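Local coordinates for glycoside hydrolase 15-related protein (Kribbella flavida, PDB 5Z3E) that hydrolyses the alpha-1,6-glucosidic linkage at the non-reducing end of isomaltose, releasing beta-D-glucose and D-glucose, at residues A[124-129]-A[146-151]; A[129-134]-A[151-156]; A[187-192]-A[239-244]; A[194-199]-A[205-210]; A[270-273]-A[277-280]. The protein carries 1 engineered substitution. All coordinates share one frame; numbering follows the deposited sequence.

Contact 1: A[124-129]-A[146-151]; sequences PSNEGM and WDFQTD
Phe148 meets two side chains of segment 124-129 in different ways, Met129 over a face of its ring and Asn126 obliquely. The Met129 evidence is clear: its CG stands 4.2 Å from the centroid of the Phe148 ring and 27° off the ring normal, a CH-pi approach. Its CB comes still nearer to single ring atoms, 3.6 Å from Phe148 CE1. Beyond CG the methionine bends at both chi2 and chi3, which folds SD and CE back beside the phenyl group. SD stays oblique, 5.3 Å from the centroid of the Phe148 ring, in a Met-aromatic contact, while Met129 CE touches Phe148 CZ at 3.8 Å. Asn126 crosses the phenylalanine at about a right angle, its amide plane turned 38° from the ring. Its OD1 lies 3.3 Å from Phe148 CD2. The phenylalanine reaches both partners because its CG is anti to the backbone N (chi1 173°), which sends the ring from the 146-151 backbone toward the 3-10 turn 126-128. An ST turn overlaps the start of that turn: Ser125 OG accepts from Glu127 N at 3.1 Å. Tyr184 of helix 175-188 packs on both Met129 and Phe148. The side chain of Asn126 is about 4 Å from that of Trp145, a substrate-binding residue by similarity. The chemistry implies a division of labour: methionine carbons lie over one face of a buried ring, the sulfur oblique to it, while the amide oxygen of Asn126 is bonded by the guanidinium of Arg191, whose NH2 also binds Pro124 O.

Contact 2: A[129-134]-A[151-156]; sequences MLPTRF and DGYGMW
Tyr153 dominates this buried contact, pushing its phenol end from the first turn of helix 151-167 into the loop 129-134. Its CG is anti to the carbonyl carbon (chi1 -61°), which carries the ring toward the loop. The hydroxyl donates to Pro131 O across 2.8 Å. The donor lies in the carbonyl plane, on a lone pair, with a C=O...donor angle of 143°, and Pro131 O in turn sits at the edge of the tyrosine ring. Leu130 is the next most buried residue. Its CB comes within 3.3 Å of Tyr153 OH, and its CD1 rests 3.9 Å from Tyr153 CE1; the leucine crosses the outer part of the phenol at a slant. Phe134 adds a second aromatic neighbour: Tyr153 OH lies near the plane of the Phe134 ring, at its edge, 3.4 Å from Phe134 CZ. Outside the two segments, Tyr184 of helix 175-188 meets the same tyrosine ring edge-to-face. A phenylalanine in place of Tyr153 would probably keep much of the packing but leave Pro131 O without the hydroxyl that binds it. The chemistry implies a loop pinned to a helix by one well-directed bond: the polar end of an otherwise apolar side chain satisfies a buried backbone carbonyl among leucine, proline and phenylalanine.

Contact 3: A[187-192]-A[239-244]; sequences AFWDRP and ARIRSL
Ser243 N donates to Ala239 O at 2.9 Å, and one residue on, Leu244 N donates to Arg240 O at 3.1 Å; this helical hydrogen bonding sets the spacing of Arg240, Ile241 and Leu244, the three residues that receive the indole of Trp189. The contact itself is apolar. Ile241 comes closest, its CG1 lying 3.4 Å from Trp189 CE3 and also near CZ3, with the two side chains sliding past each other in opposite directions. Arg240 meets the far benzene corner of the indole with its CB, 3.8 Å from Trp189 CZ2; in the conformer given, its extended chain then leads away. Leu244 completes the set through CD2, which is 3.9 Å from Trp189 CZ3. All three approach the indole obliquely. Helices 175-188, 206-220 and 231-248 belong to the (alpha/alpha)6 barrel of glycoside hydrolase family 15, and Leu209 and Ile212 of helix 206-220 touch both Trp189 and Ile241. The tryptophan lies in a type I beta turn from Phe188 to Arg191 whose bond runs from Arg191 N to Phe188 O (3.2 Å). With chi1 at 68°, its CG sits between the backbone N and the carbonyl carbon, and the ring swings out toward helix 231-248. An alanine at Trp189 is likely to strip Ile241 CG1 and Leu244 CD2 of their aromatic neighbour and open a gap between the turn and the helix. Asp190 CB lies against one face of the indole, offset toward the rim.

Contact 4: A[194-199]-A[205-210]; sequences YDWWEE and HVSTLG
Asp195 lays its CB over the middle of the His205 ring, 3.4 Å from the centroid and 9° off the normal, a CH-pi contact that starts the path of this side chain. At CG the chain turns between the backbone N and the carbonyl carbon (chi1 65°), which brings OD1 to the backbone N-H groups of Trp197 and Glu199. OD1 accepts from Glu199 N at 2.9 Å, the donor standing above the carboxylate plane, and takes a second, weak bond from Trp197 N. OD2 reaches toward the histidine without bonding, 4.1 Å from His205 ND1; its long, weak ion-pair partner is Lys257. The type I turn from Asp195 to Glu198 carries both the predicted proton acceptor, Asp195, and Glu198, the probable proton donor. Next along, Trp196 leans on the helix: Ser207 OG, also hydrogen-bonded to Ser267 OG, lies over one face of the indole, and NE1 makes a weak bond to Ser207 O at 3.2 Å. Two waters fasten the rest. One joins Tyr194 O to Thr208 OG1, and the other accepts from Trp196 N at 3.0 Å while also bonding Ser207 OG and Thr208 OG1. His205, whose NE2 bonds His200 O, is the N-cap of helix 206-220. The active-site loop, arriving after helix 175-188, therefore rests on the first turn of helix 206-220, with helix 151-167 touching both Trp196 and Thr208 through Asp151.

Contact 5: A[270-273]-A[277-280]; sequences ACVV and LVPP
Val272 is the principal bump of this contact, its two methyl groups set against different parts of segment 277-280. CG1, anti to the backbone N (chi1 -177°), enters a shallow hollow of backbone, 3.8 Å from Val278 O and 3.7 Å from Pro280 CA, with Pro279 O also close by. CG2 instead meets Val278 CG2 methyl to methyl at 4.0 Å. The neighbouring residues fit in the same manner at each end of the contact. Leu277 reaches back with CD1 to lie 3.7 Å from Cys271 CB, close to SG as well, while its CB and CG pack beside Cys271 O. At the other end Val273 CG2 touches Pro280 CG at 3.9 Å, the two side chains crossing at about a right angle. Polar bonds tie the frame that carries these bumps. Leu277 N donates to Cys271 O over 2.8 Å, the donor nearly along the C=O axis (167°) though the N-H...O angle is only 145°. A water donates to both Val272 O and Val278 O, at 2.9 and 2.8 Å respectively, bridging two carbonyls that could not bond each other. Both segments belong to one irregular connection ahead of helix 283-296, whose Ala285 touches Val272 and Val278, while helix 317-329 takes up Val273. The chemistry implies a compact loop closed by one direct bond and one water, in which branched and proline side chains pack across the joint while the water bridges two of its carbonyls.

Overall arrangement
Contacts 1, 2 and 4 are buried and contacts 3 and 5 are partly buried. Contacts 1 and 2 share Met129 and Asp151 and are tied by Thr132 OG1 to Asp147 O; contact 4 joins contact 1 through Tyr194 N to Phe148 O and Gln149 NE2 to Asp195 O. Arg191 of segment 187-192 links contact 3 to contact 1. Chemistry follows place: aromatic packing backed by an arginine in contact 1, a tyrosine-carbonyl bond in contact 2, and waters with a carboxylate at the active site in contact 4. Contact 3, away from the annotated sites, is carbon against an indole and encloses contact 4 along the chain. Contact 5 reaches contact 4 through Cys271 SG.

Contact 1: A[124-129]-A[146-151]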
# COMPACT_ATOMS: atom_id res chain seq x y z
N PRO A 124 3.01 25.17 4.49
CA PRO A 124 3.99 24.86 3.46
C PRO A 124 3.33 24.44 2.17
O PRO A 124 2.29 23.76 2.19
CB PRO A 124 4.82 23.71 4.06
CG PRO A 124 4.09 23.29 5.15
CD PRO A 124 3.20 24.31 5.69
N SER A 125 3.98 24.77 1.07
CA SER A 125 3.60 24.26 -0.23
C SER A 125 3.92 22.78 -0.36
O SER A 125 4.83 22.27 0.32
CB SER A 125 4.41 25.03 -1.28
OG SER A 125 4.28 24.42 -2.56
N ASN A 126 3.25 22.12 -1.28
CA ASN A 126 3.59 20.74 -1.62
C ASN A 126 5.08 20.59 -1.92
O ASN A 126 5.65 19.53 -1.65
CB ASN A 126 2.79 20.26 -2.81
CG ASN A 126 1.35 19.98 -2.49
OD1 ASN A 126 0.94 20.03 -1.32
ND2 ASN A 126 0.59 19.69 -3.50
N GLU A 127 5.72 21.62 -2.47
CA GLU A 127 7.14 21.50 -2.82
C GLU A 127 8.05 21.28 -1.60
O GLU A 127 9.17 20.82 -1.75
CB GLU A 127 7.63 22.68 -3.64
CG GLU A 127 7.66 24.01 -2.92
CD GLU A 127 8.34 25.11 -3.70
OE1 GLU A 127 8.88 24.84 -4.80
OE2 GLU A 127 8.31 26.27 -3.22
N GLY A 128 7.58 21.64 -0.41
CA GLY A 128 8.35 21.52 0.82
C GLY A 128 8.05 20.27 1.64
O GLY A 128 8.64 20.10 2.71
N MET A 129 7.15 19.43 1.19
CA MET A 129 6.69 18.31 1.98
C MET A 129 7.67 17.14 1.94
O MET A 129 8.64 17.13 1.18
CB MET A 129 5.29 17.91 1.51
CG MET A 129 4.29 19.06 1.64
SD MET A 129 4.04 19.66 3.33
CE MET A 129 2.93 18.44 3.91
N TRP A 146 5.52 17.39 -7.76
CA TRP A 146 4.98 16.55 -8.80
C TRP A 146 4.40 15.23 -8.32
O TRP A 146 3.70 14.58 -9.09
CB TRP A 146 6.04 16.28 -9.88
CG TRP A 146 6.52 17.51 -10.52
CD1 TRP A 146 7.72 18.06 -10.37
CD2 TRP A 146 5.78 18.34 -11.41
NE1 TRP A 146 7.81 19.19 -11.13
CE2 TRP A 146 6.61 19.40 -11.78
CE3 TRP A 146 4.48 18.27 -11.90
CZ2 TRP A 146 6.22 20.42 -12.66
CZ3 TRP A 146 4.05 19.28 -12.73
CH2 TRP A 146 4.92 20.32 -13.13
N ASP A 147 4.65 14.83 -7.07
CA ASP A 147 4.18 13.54 -6.61
C ASP A 147 3.84 13.46 -5.12
O ASP A 147 3.71 12.35 -4.60
CB ASP A 147 5.15 12.42 -7.01
CG ASP A 147 6.44 12.48 -6.25
OD1 ASP A 147 6.61 13.35 -5.38
OD2 ASP A 147 7.32 11.60 -6.51
N PHE A 148 3.59 14.59 -4.48
CA PHE A 148 3.24 14.65 -3.06
C PHE A 148 2.16 13.63 -2.69
O PHE A 148 1.05 13.66 -3.24
CB PHE A 148 2.73 16.06 -2.72
CG PHE A 148 2.18 16.19 -1.33
CD1 PHE A 148 2.90 15.79 -0.22
CD2 PHE A 148 0.93 16.74 -1.12
CE1 PHE A 148 2.37 15.88 1.04
CE2 PHE A 148 0.40 16.84 0.16
CZ PHE A 148 1.12 16.41 1.23
N GLN A 149 2.48 12.78 -1.71
CA GLN A 149 1.60 11.72 -1.24
C GLN A 149 1.80 11.57 0.26
O GLN A 149 2.95 11.58 0.72
CB GLN A 149 1.95 10.36 -1.87
CG GLN A 149 1.61 10.26 -3.36
CD GLN A 149 2.04 8.93 -3.98
OE1 GLN A 149 2.96 8.29 -3.52
NE2 GLN A 149 1.36 8.51 -5.03
N THR A 150 0.73 11.31 1.01
CA THR A 150 0.85 11.02 2.43
C THR A 150 0.58 9.56 2.77
O THR A 150 0.80 9.16 3.92
CB THR A 150 -0.08 11.92 3.22
OG1 THR A 150 -1.37 11.80 2.63
CG2 THR A 150 0.43 13.37 3.22
N ASP A 151 0.10 8.75 1.83
CA ASP A 151 -0.32 7.39 2.15
C ASP A 151 0.80 6.54 2.71
O ASP A 151 0.57 5.71 3.60
CB ASP A 151 -0.94 6.68 0.94
CG ASP A 151 -0.00 6.53 -0.21
OD1 ASP A 151 0.37 7.57 -0.79
OD2 ASP A 151 0.40 5.38 -0.50

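Contact 2: A[129-134]-A[151-156]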
# COMPACT_ATOMS: atom_id res chain seq x y z
N MET A 129 7.15 19.43 1.19
CA MET A 129 6.69 18.31 1.98
C MET A 129 7.67 17.14 1.94
O MET A 129 8.64 17.13 1.18
CB MET A 129 5.29 17.91 1.51
CG MET A 129 4.29 19.06 1.64
SD MET A 129 4.04 19.66 3.33
CE MET A 129 2.93 18.44 3.91
N LEU A 130 7.43 16.13 2.78
CA LEU A 130 8.26 14.93 2.74
C LEU A 130 8.05 14.21 1.40
O LEU A 130 6.99 14.33 0.77
CB LEU A 130 7.94 13.99 3.90
CG LEU A 130 8.25 14.47 5.28
CD1 LEU A 130 7.96 13.40 6.30
CD2 LEU A 130 9.67 14.89 5.39
N PRO A 131 9.05 13.46 0.95
CA PRO A 131 9.01 12.92 -0.42
C PRO A 131 8.21 11.64 -0.56
O PRO A 131 7.83 10.99 0.43
CB PRO A 131 10.48 12.67 -0.73
CG PRO A 131 11.02 12.28 0.61
CD PRO A 131 10.35 13.23 1.59
N THR A 132 8.01 11.30 -1.82
CA THR A 132 7.42 10.04 -2.24
C THR A 132 8.52 9.04 -2.58
O THR A 132 8.64 8.00 -1.94
CB THR A 132 6.49 10.30 -3.41
OG1 THR A 132 5.41 11.08 -2.88
CG2 THR A 132 5.98 9.02 -4.04
N ARG A 133 9.37 9.32 -3.55
CA ARG A 133 10.50 8.43 -3.82
C ARG A 133 11.63 8.71 -2.87
O ARG A 133 11.98 9.88 -2.66
CB ARG A 133 11.02 8.59 -5.26
CG ARG A 133 10.00 8.30 -6.33
CD ARG A 133 10.66 8.20 -7.68
NE ARG A 133 9.68 8.19 -8.75
CZ ARG A 133 9.96 7.79 -9.99
NH1 ARG A 133 11.19 7.44 -10.32
NH2 ARG A 133 9.00 7.70 -10.85
N PHE A 134 12.26 7.66 -2.36
CA PHE A 134 13.51 7.75 -1.59
C PHE A 134 14.60 7.04 -2.36
O PHE A 134 14.39 5.97 -2.93
CB PHE A 134 13.36 7.09 -0.23
CG PHE A 134 12.51 7.84 0.73
CD1 PHE A 134 13.07 8.85 1.48
CD2 PHE A 134 11.14 7.59 0.87
CE1 PHE A 134 12.30 9.56 2.39
CE2 PHE A 134 10.38 8.30 1.77
CZ PHE A 134 10.98 9.27 2.54
N ASP A 151 0.10 8.75 1.83
CA ASP A 151 -0.32 7.39 2.15
C ASP A 151 0.80 6.54 2.71
O ASP A 151 0.57 5.71 3.60
CB ASP A 151 -0.94 6.68 0.94
CG ASP A 151 -0.00 6.53 -0.21
OD1 ASP A 151 0.37 7.57 -0.79
OD2 ASP A 151 0.40 5.38 -0.50
N GLY A 152 2.01 6.68 2.17
CA GLY A 152 3.07 5.76 2.53
C GLY A 152 3.46 5.83 3.99
O GLY A 152 3.83 4.84 4.60
N TYR A 153 3.38 7.03 4.57
CA TYR A 153 3.69 7.19 5.98
C TYR A 153 2.67 6.47 6.85
O TYR A 153 3.02 5.88 7.87
CB TYR A 153 3.79 8.71 6.32
CG TYR A 153 4.90 9.37 5.53
CD1 TYR A 153 6.23 9.21 5.90
CD2 TYR A 153 4.66 10.09 4.38
CE1 TYR A 153 7.26 9.71 5.12
CE2 TYR A 153 5.67 10.58 3.60
CZ TYR A 153 7.00 10.37 3.95
OH TYR A 153 8.07 10.79 3.21
N GLY A 154 1.39 6.52 6.46
CA GLY A 154 0.37 5.77 7.17
C GLY A 154 0.57 4.27 7.05
O GLY A 154 0.44 3.52 8.02
N MET A 155 0.88 3.80 5.84
CA MET A 155 1.14 2.39 5.64
C MET A 155 2.30 1.92 6.48
O MET A 155 2.27 0.82 7.04
CB MET A 155 1.39 2.08 4.17
CG MET A 155 0.23 2.46 3.29
SD MET A 155 0.35 1.62 1.73
CE MET A 155 -0.95 2.40 0.79
N TRP A 156 3.36 2.73 6.59
CA TRP A 156 4.51 2.27 7.35
C TRP A 156 4.15 2.07 8.81
O TRP A 156 4.51 1.07 9.43
CB TRP A 156 5.71 3.22 7.23
CG TRP A 156 6.86 2.65 8.01
CD1 TRP A 156 7.46 1.46 7.78
CD2 TRP A 156 7.45 3.15 9.21
NE1 TRP A 156 8.40 1.19 8.73
CE2 TRP A 156 8.40 2.21 9.63
CE3 TRP A 156 7.26 4.32 9.98
CZ2 TRP A 156 9.21 2.41 10.76
CZ3 TRP A 156 8.06 4.50 11.09
CH2 TRP A 156 9.02 3.55 11.47

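Contact 3: A[187-192]-A[239-244]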
# COMPACT_ATOMS: atom_id res chain seq x y z
N ALA A 187 -0.63 16.42 11.49
CA ALA A 187 -0.70 17.76 10.91
C ALA A 187 -1.31 17.79 9.53
O ALA A 187 -1.95 18.79 9.18
CB ALA A 187 0.69 18.36 10.87
N PHE A 188 -1.09 16.76 8.72
CA PHE A 188 -1.34 16.85 7.28
C PHE A 188 -2.33 15.83 6.73
O PHE A 188 -2.51 15.75 5.51
CB PHE A 188 -0.02 16.83 6.52
CG PHE A 188 0.87 17.99 6.85
CD1 PHE A 188 0.46 19.28 6.61
CD2 PHE A 188 2.11 17.80 7.44
CE1 PHE A 188 1.24 20.34 6.92
CE2 PHE A 188 2.91 18.86 7.76
CZ PHE A 188 2.49 20.13 7.51
N TRP A 189 -3.01 15.08 7.59
CA TRP A 189 -3.91 14.05 7.11
C TRP A 189 -5.01 14.57 6.20
O TRP A 189 -5.46 13.83 5.32
CB TRP A 189 -4.52 13.30 8.27
CG TRP A 189 -5.44 14.11 9.05
CD1 TRP A 189 -5.15 14.90 10.13
CD2 TRP A 189 -6.85 14.25 8.82
NE1 TRP A 189 -6.29 15.51 10.58
CE2 TRP A 189 -7.34 15.12 9.78
CE3 TRP A 189 -7.74 13.73 7.86
CZ2 TRP A 189 -8.71 15.45 9.86
CZ3 TRP A 189 -9.06 14.06 7.90
CH2 TRP A 189 -9.52 14.93 8.88
N ASP A 190 -5.46 15.80 6.41
CA ASP A 190 -6.61 16.35 5.72
C ASP A 190 -6.24 17.18 4.51
O ASP A 190 -7.12 17.80 3.89
CB ASP A 190 -7.50 17.14 6.65
CG ASP A 190 -6.84 18.34 7.24
OD1 ASP A 190 -5.62 18.42 7.26
OD2 ASP A 190 -7.64 19.24 7.71
N ARG A 191 -4.98 17.17 4.13
CA ARG A 191 -4.50 17.91 2.98
C ARG A 191 -4.75 17.13 1.69
O ARG A 191 -4.50 15.94 1.63
CB ARG A 191 -2.99 18.09 3.15
CG ARG A 191 -2.34 18.99 2.22
CD ARG A 191 -0.88 19.12 2.62
NE ARG A 191 -0.14 19.88 1.68
CZ ARG A 191 0.52 21.00 1.95
NH1 ARG A 191 0.49 21.56 3.17
NH2 ARG A 191 1.21 21.49 1.01
N PRO A 192 -5.18 17.82 0.61
CA PRO A 192 -5.20 17.21 -0.72
C PRO A 192 -3.81 16.69 -1.09
O PRO A 192 -2.79 17.29 -0.73
CB PRO A 192 -5.64 18.35 -1.63
CG PRO A 192 -6.45 19.29 -0.74
CD PRO A 192 -5.74 19.19 0.59
N ALA A 239 -10.89 9.12 13.96
CA ALA A 239 -12.32 9.35 13.95
C ALA A 239 -12.70 10.49 13.00
O ALA A 239 -13.74 10.41 12.34
CB ALA A 239 -12.83 9.61 15.37
N ARG A 240 -11.88 11.55 12.96
CA ARG A 240 -12.10 12.64 12.02
C ARG A 240 -12.01 12.18 10.58
O ARG A 240 -12.79 12.62 9.73
CB ARG A 240 -11.09 13.76 12.27
CG ARG A 240 -11.23 14.45 13.62
CD ARG A 240 -10.29 15.61 13.82
NE ARG A 240 -10.55 16.22 15.12
CZ ARG A 240 -9.77 16.30 16.22
NH1 ARG A 240 -8.62 15.58 16.31
NH2 ARG A 240 -10.24 16.91 17.34
N ILE A 241 -11.08 11.28 10.27
CA ILE A 241 -10.98 10.71 8.94
C ILE A 241 -12.27 9.97 8.60
O ILE A 241 -12.83 10.14 7.52
CB ILE A 241 -9.76 9.78 8.82
CG1 ILE A 241 -8.46 10.59 8.90
CG2 ILE A 241 -9.84 9.00 7.52
CD1 ILE A 241 -7.21 9.76 9.05
N ARG A 242 -12.73 9.13 9.53
CA ARG A 242 -13.96 8.40 9.27
C ARG A 242 -15.15 9.33 9.08
O ARG A 242 -16.01 9.06 8.23
CB ARG A 242 -14.23 7.36 10.36
CG ARG A 242 -13.16 6.30 10.45
CD ARG A 242 -13.55 5.14 11.36
NE ARG A 242 -13.88 5.57 12.71
CZ ARG A 242 -13.05 5.62 13.75
NH1 ARG A 242 -11.79 5.21 13.64
NH2 ARG A 242 -13.47 6.13 14.91
N SER A 243 -15.21 10.43 9.82
CA SER A 243 -16.27 11.40 9.63
C SER A 243 -16.26 11.97 8.21
O SER A 243 -17.30 12.15 7.59
CB SER A 243 -16.15 12.56 10.61
OG SER A 243 -16.35 12.17 11.94
N LEU A 244 -15.08 12.30 7.72
CA LEU A 244 -14.94 12.86 6.40
C LEU A 244 -15.37 11.85 5.33
O LEU A 244 -16.08 12.19 4.37
CB LEU A 244 -13.52 13.31 6.23
CG LEU A 244 -13.20 14.11 5.04
CD1 LEU A 244 -14.08 15.35 4.91
CD2 LEU A 244 -11.71 14.57 5.15

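Contact 4: A[194-199]-A[205-210]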
# COMPACT_ATOMS: atom_id res chain seq x y z
N TYR A 194 -1.69 13.82 -4.24
CA TYR A 194 -1.86 12.85 -5.32
C TYR A 194 -2.28 11.50 -4.71
O TYR A 194 -1.88 11.16 -3.59
CB TYR A 194 -0.56 12.66 -6.10
CG TYR A 194 -0.06 13.87 -6.87
CD1 TYR A 194 0.81 14.79 -6.28
CD2 TYR A 194 -0.39 14.10 -8.18
CE1 TYR A 194 1.33 15.87 -6.96
CE2 TYR A 194 0.17 15.23 -8.89
CZ TYR A 194 1.01 16.08 -8.24
OH TYR A 194 1.54 17.15 -8.94
N ASP A 195 -3.04 10.74 -5.48
CA ASP A 195 -3.46 9.41 -5.08
C ASP A 195 -2.31 8.42 -5.17
O ASP A 195 -1.19 8.78 -5.54
CB ASP A 195 -4.70 8.99 -5.85
CG ASP A 195 -4.51 8.83 -7.34
OD1 ASP A 195 -3.37 8.72 -7.80
OD2 ASP A 195 -5.58 8.78 -8.02
N TRP A 196 -2.58 7.15 -4.83
CA TRP A 196 -1.53 6.14 -4.90
C TRP A 196 -0.91 6.09 -6.28
O TRP A 196 0.24 5.68 -6.42
CB TRP A 196 -2.04 4.73 -4.62
CG TRP A 196 -2.54 4.38 -3.25
CD1 TRP A 196 -2.80 5.20 -2.15
CD2 TRP A 196 -2.93 3.07 -2.86
NE1 TRP A 196 -3.30 4.43 -1.12
CE2 TRP A 196 -3.42 3.13 -1.52
CE3 TRP A 196 -2.90 1.84 -3.49
CZ2 TRP A 196 -3.86 2.00 -0.84
CZ3 TRP A 196 -3.32 0.71 -2.80
CH2 TRP A 196 -3.81 0.80 -1.50
N TRP A 197 -1.68 6.45 -7.30
CA TRP A 197 -1.32 6.37 -8.69
C TRP A 197 -0.70 7.65 -9.23
O TRP A 197 -0.46 7.77 -10.43
CB TRP A 197 -2.54 5.97 -9.52
CG TRP A 197 -3.38 4.90 -8.90
CD1 TRP A 197 -4.74 4.96 -8.73
CD2 TRP A 197 -2.98 3.62 -8.38
NE1 TRP A 197 -5.20 3.82 -8.15
CE2 TRP A 197 -4.14 2.98 -7.93
CE3 TRP A 197 -1.75 2.96 -8.23
CZ2 TRP A 197 -4.11 1.70 -7.39
CZ3 TRP A 197 -1.74 1.69 -7.69
CH2 TRP A 197 -2.91 1.07 -7.28
N GLU A 198 -0.40 8.60 -8.36
CA GLU A 198 0.20 9.89 -8.77
C GLU A 198 -0.67 10.74 -9.61
O GLU A 198 -0.20 11.45 -10.51
CB GLU A 198 1.57 9.73 -9.40
CG GLU A 198 2.46 9.10 -8.51
CD GLU A 198 3.87 9.02 -9.01
OE1 GLU A 198 4.19 9.54 -10.12
OE2 GLU A 198 4.69 8.46 -8.25
N GLU A 199 -1.94 10.76 -9.29
CA GLU A 199 -2.92 11.55 -10.02
C GLU A 199 -3.72 12.46 -9.07
O GLU A 199 -3.91 12.15 -7.89
CB GLU A 199 -3.90 10.67 -10.78
CG GLU A 199 -3.24 9.73 -11.80
CD GLU A 199 -3.00 10.37 -13.16
OE1 GLU A 199 -2.18 9.85 -13.94
OE2 GLU A 199 -3.65 11.35 -13.46
N HIS A 205 -8.13 11.46 -1.43
CA HIS A 205 -8.38 10.12 -1.96
C HIS A 205 -8.72 9.18 -0.83
O HIS A 205 -8.02 9.13 0.17
CB HIS A 205 -7.17 9.67 -2.77
CG HIS A 205 -6.88 10.63 -3.85
ND1 HIS A 205 -7.62 10.65 -5.01
CD2 HIS A 205 -6.00 11.66 -3.87
CE1 HIS A 205 -7.17 11.67 -5.72
NE2 HIS A 205 -6.20 12.30 -5.06
N VAL A 206 -9.78 8.39 -0.99
CA VAL A 206 -10.25 7.56 0.11
C VAL A 206 -9.24 6.48 0.49
O VAL A 206 -9.11 6.21 1.69
CB VAL A 206 -11.68 7.06 -0.19
CG1 VAL A 206 -12.16 6.07 0.85
CG2 VAL A 206 -12.62 8.26 -0.22
N SER A 207 -8.49 5.91 -0.45
CA SER A 207 -7.49 4.93 -0.05
C SER A 207 -6.24 5.57 0.57
O SER A 207 -5.48 4.87 1.24
CB SER A 207 -7.12 3.99 -1.18
OG SER A 207 -6.49 4.71 -2.22
N THR A 208 -6.03 6.87 0.36
CA THR A 208 -4.99 7.61 1.08
C THR A 208 -5.43 7.91 2.51
O THR A 208 -4.73 7.61 3.47
CB THR A 208 -4.59 8.87 0.32
OG1 THR A 208 -4.07 8.48 -0.94
CG2 THR A 208 -3.60 9.69 1.11
N LEU A 209 -6.63 8.47 2.64
CA LEU A 209 -7.24 8.65 3.95
C LEU A 209 -7.27 7.34 4.69
O LEU A 209 -7.01 7.27 5.90
CB LEU A 209 -8.64 9.24 3.80
CG LEU A 209 -8.68 10.69 3.31
CD1 LEU A 209 -10.09 11.04 2.86
CD2 LEU A 209 -8.20 11.65 4.39
N GLY A 210 -7.62 6.25 4.00
CA GLY A 210 -7.66 4.95 4.62
C GLY A 210 -6.31 4.49 5.13
O GLY A 210 -6.21 3.98 6.25
O HOH W 1 -1.58 9.32 -1.50
O HOH W 2 -5.10 7.02 -3.15

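Contact 5: A[270-273]-A[277-280]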
# COMPACT_ATOMS: atom_id res chain seq x y z
N ALA A 270 -8.63 -1.80 0.33
CA ALA A 270 -7.66 -1.63 1.42
C ALA A 270 -8.25 -0.87 2.60
O ALA A 270 -7.79 -1.00 3.72
CB ALA A 270 -6.44 -0.92 0.92
N CYS A 271 -9.27 -0.03 2.34
CA CYS A 271 -9.95 0.70 3.39
C CYS A 271 -10.75 -0.20 4.33
O CYS A 271 -11.14 0.25 5.42
CB CYS A 271 -10.90 1.70 2.76
SG CYS A 271 -10.08 2.98 1.82
N VAL A 272 -11.01 -1.43 3.90
CA VAL A 272 -11.65 -2.43 4.73
C VAL A 272 -10.54 -3.22 5.42
O VAL A 272 -10.22 -2.95 6.59
CB VAL A 272 -12.63 -3.30 3.90
CG1 VAL A 272 -13.33 -4.28 4.81
CG2 VAL A 272 -13.63 -2.44 3.16
N VAL A 273 -9.89 -4.12 4.69
CA VAL A 273 -8.70 -4.80 5.17
C VAL A 273 -7.52 -4.36 4.31
O VAL A 273 -7.58 -4.47 3.08
CB VAL A 273 -8.88 -6.33 5.08
CG1 VAL A 273 -7.63 -7.06 5.48
CG2 VAL A 273 -10.07 -6.77 5.90
N LEU A 277 -11.43 1.10 8.10
CA LEU A 277 -12.49 2.13 8.20
C LEU A 277 -13.83 1.48 8.64
O LEU A 277 -14.61 2.10 9.37
CB LEU A 277 -12.67 2.89 6.87
CG LEU A 277 -11.58 3.79 6.16
CD1 LEU A 277 -11.94 4.56 4.85
CD2 LEU A 277 -11.15 4.78 7.20
N VAL A 278 -14.10 0.29 8.13
CA VAL A 278 -15.30 -0.50 8.46
C VAL A 278 -14.91 -2.00 8.62
O VAL A 278 -13.93 -2.33 8.02
CB VAL A 278 -16.39 -0.39 7.37
CG1 VAL A 278 -16.92 0.99 7.27
CG2 VAL A 278 -15.91 -0.84 6.03
N PRO A 279 -15.70 -2.75 9.40
CA PRO A 279 -15.38 -4.25 9.45
C PRO A 279 -15.63 -4.92 8.04
O PRO A 279 -16.42 -4.45 7.24
CB PRO A 279 -16.38 -4.75 10.53
CG PRO A 279 -16.71 -3.58 11.31
CD PRO A 279 -16.76 -2.39 10.36
N PRO A 280 -15.04 -6.13 7.80
CA PRO A 280 -15.33 -6.87 6.55
C PRO A 280 -16.79 -7.17 6.35
O PRO A 280 -17.23 -7.31 5.22
CB PRO A 280 -14.50 -8.16 6.69
CG PRO A 280 -13.41 -7.76 7.62
CD PRO A 280 -13.98 -6.77 8.60
O HOH W 3 -11.84 -4.15 8.66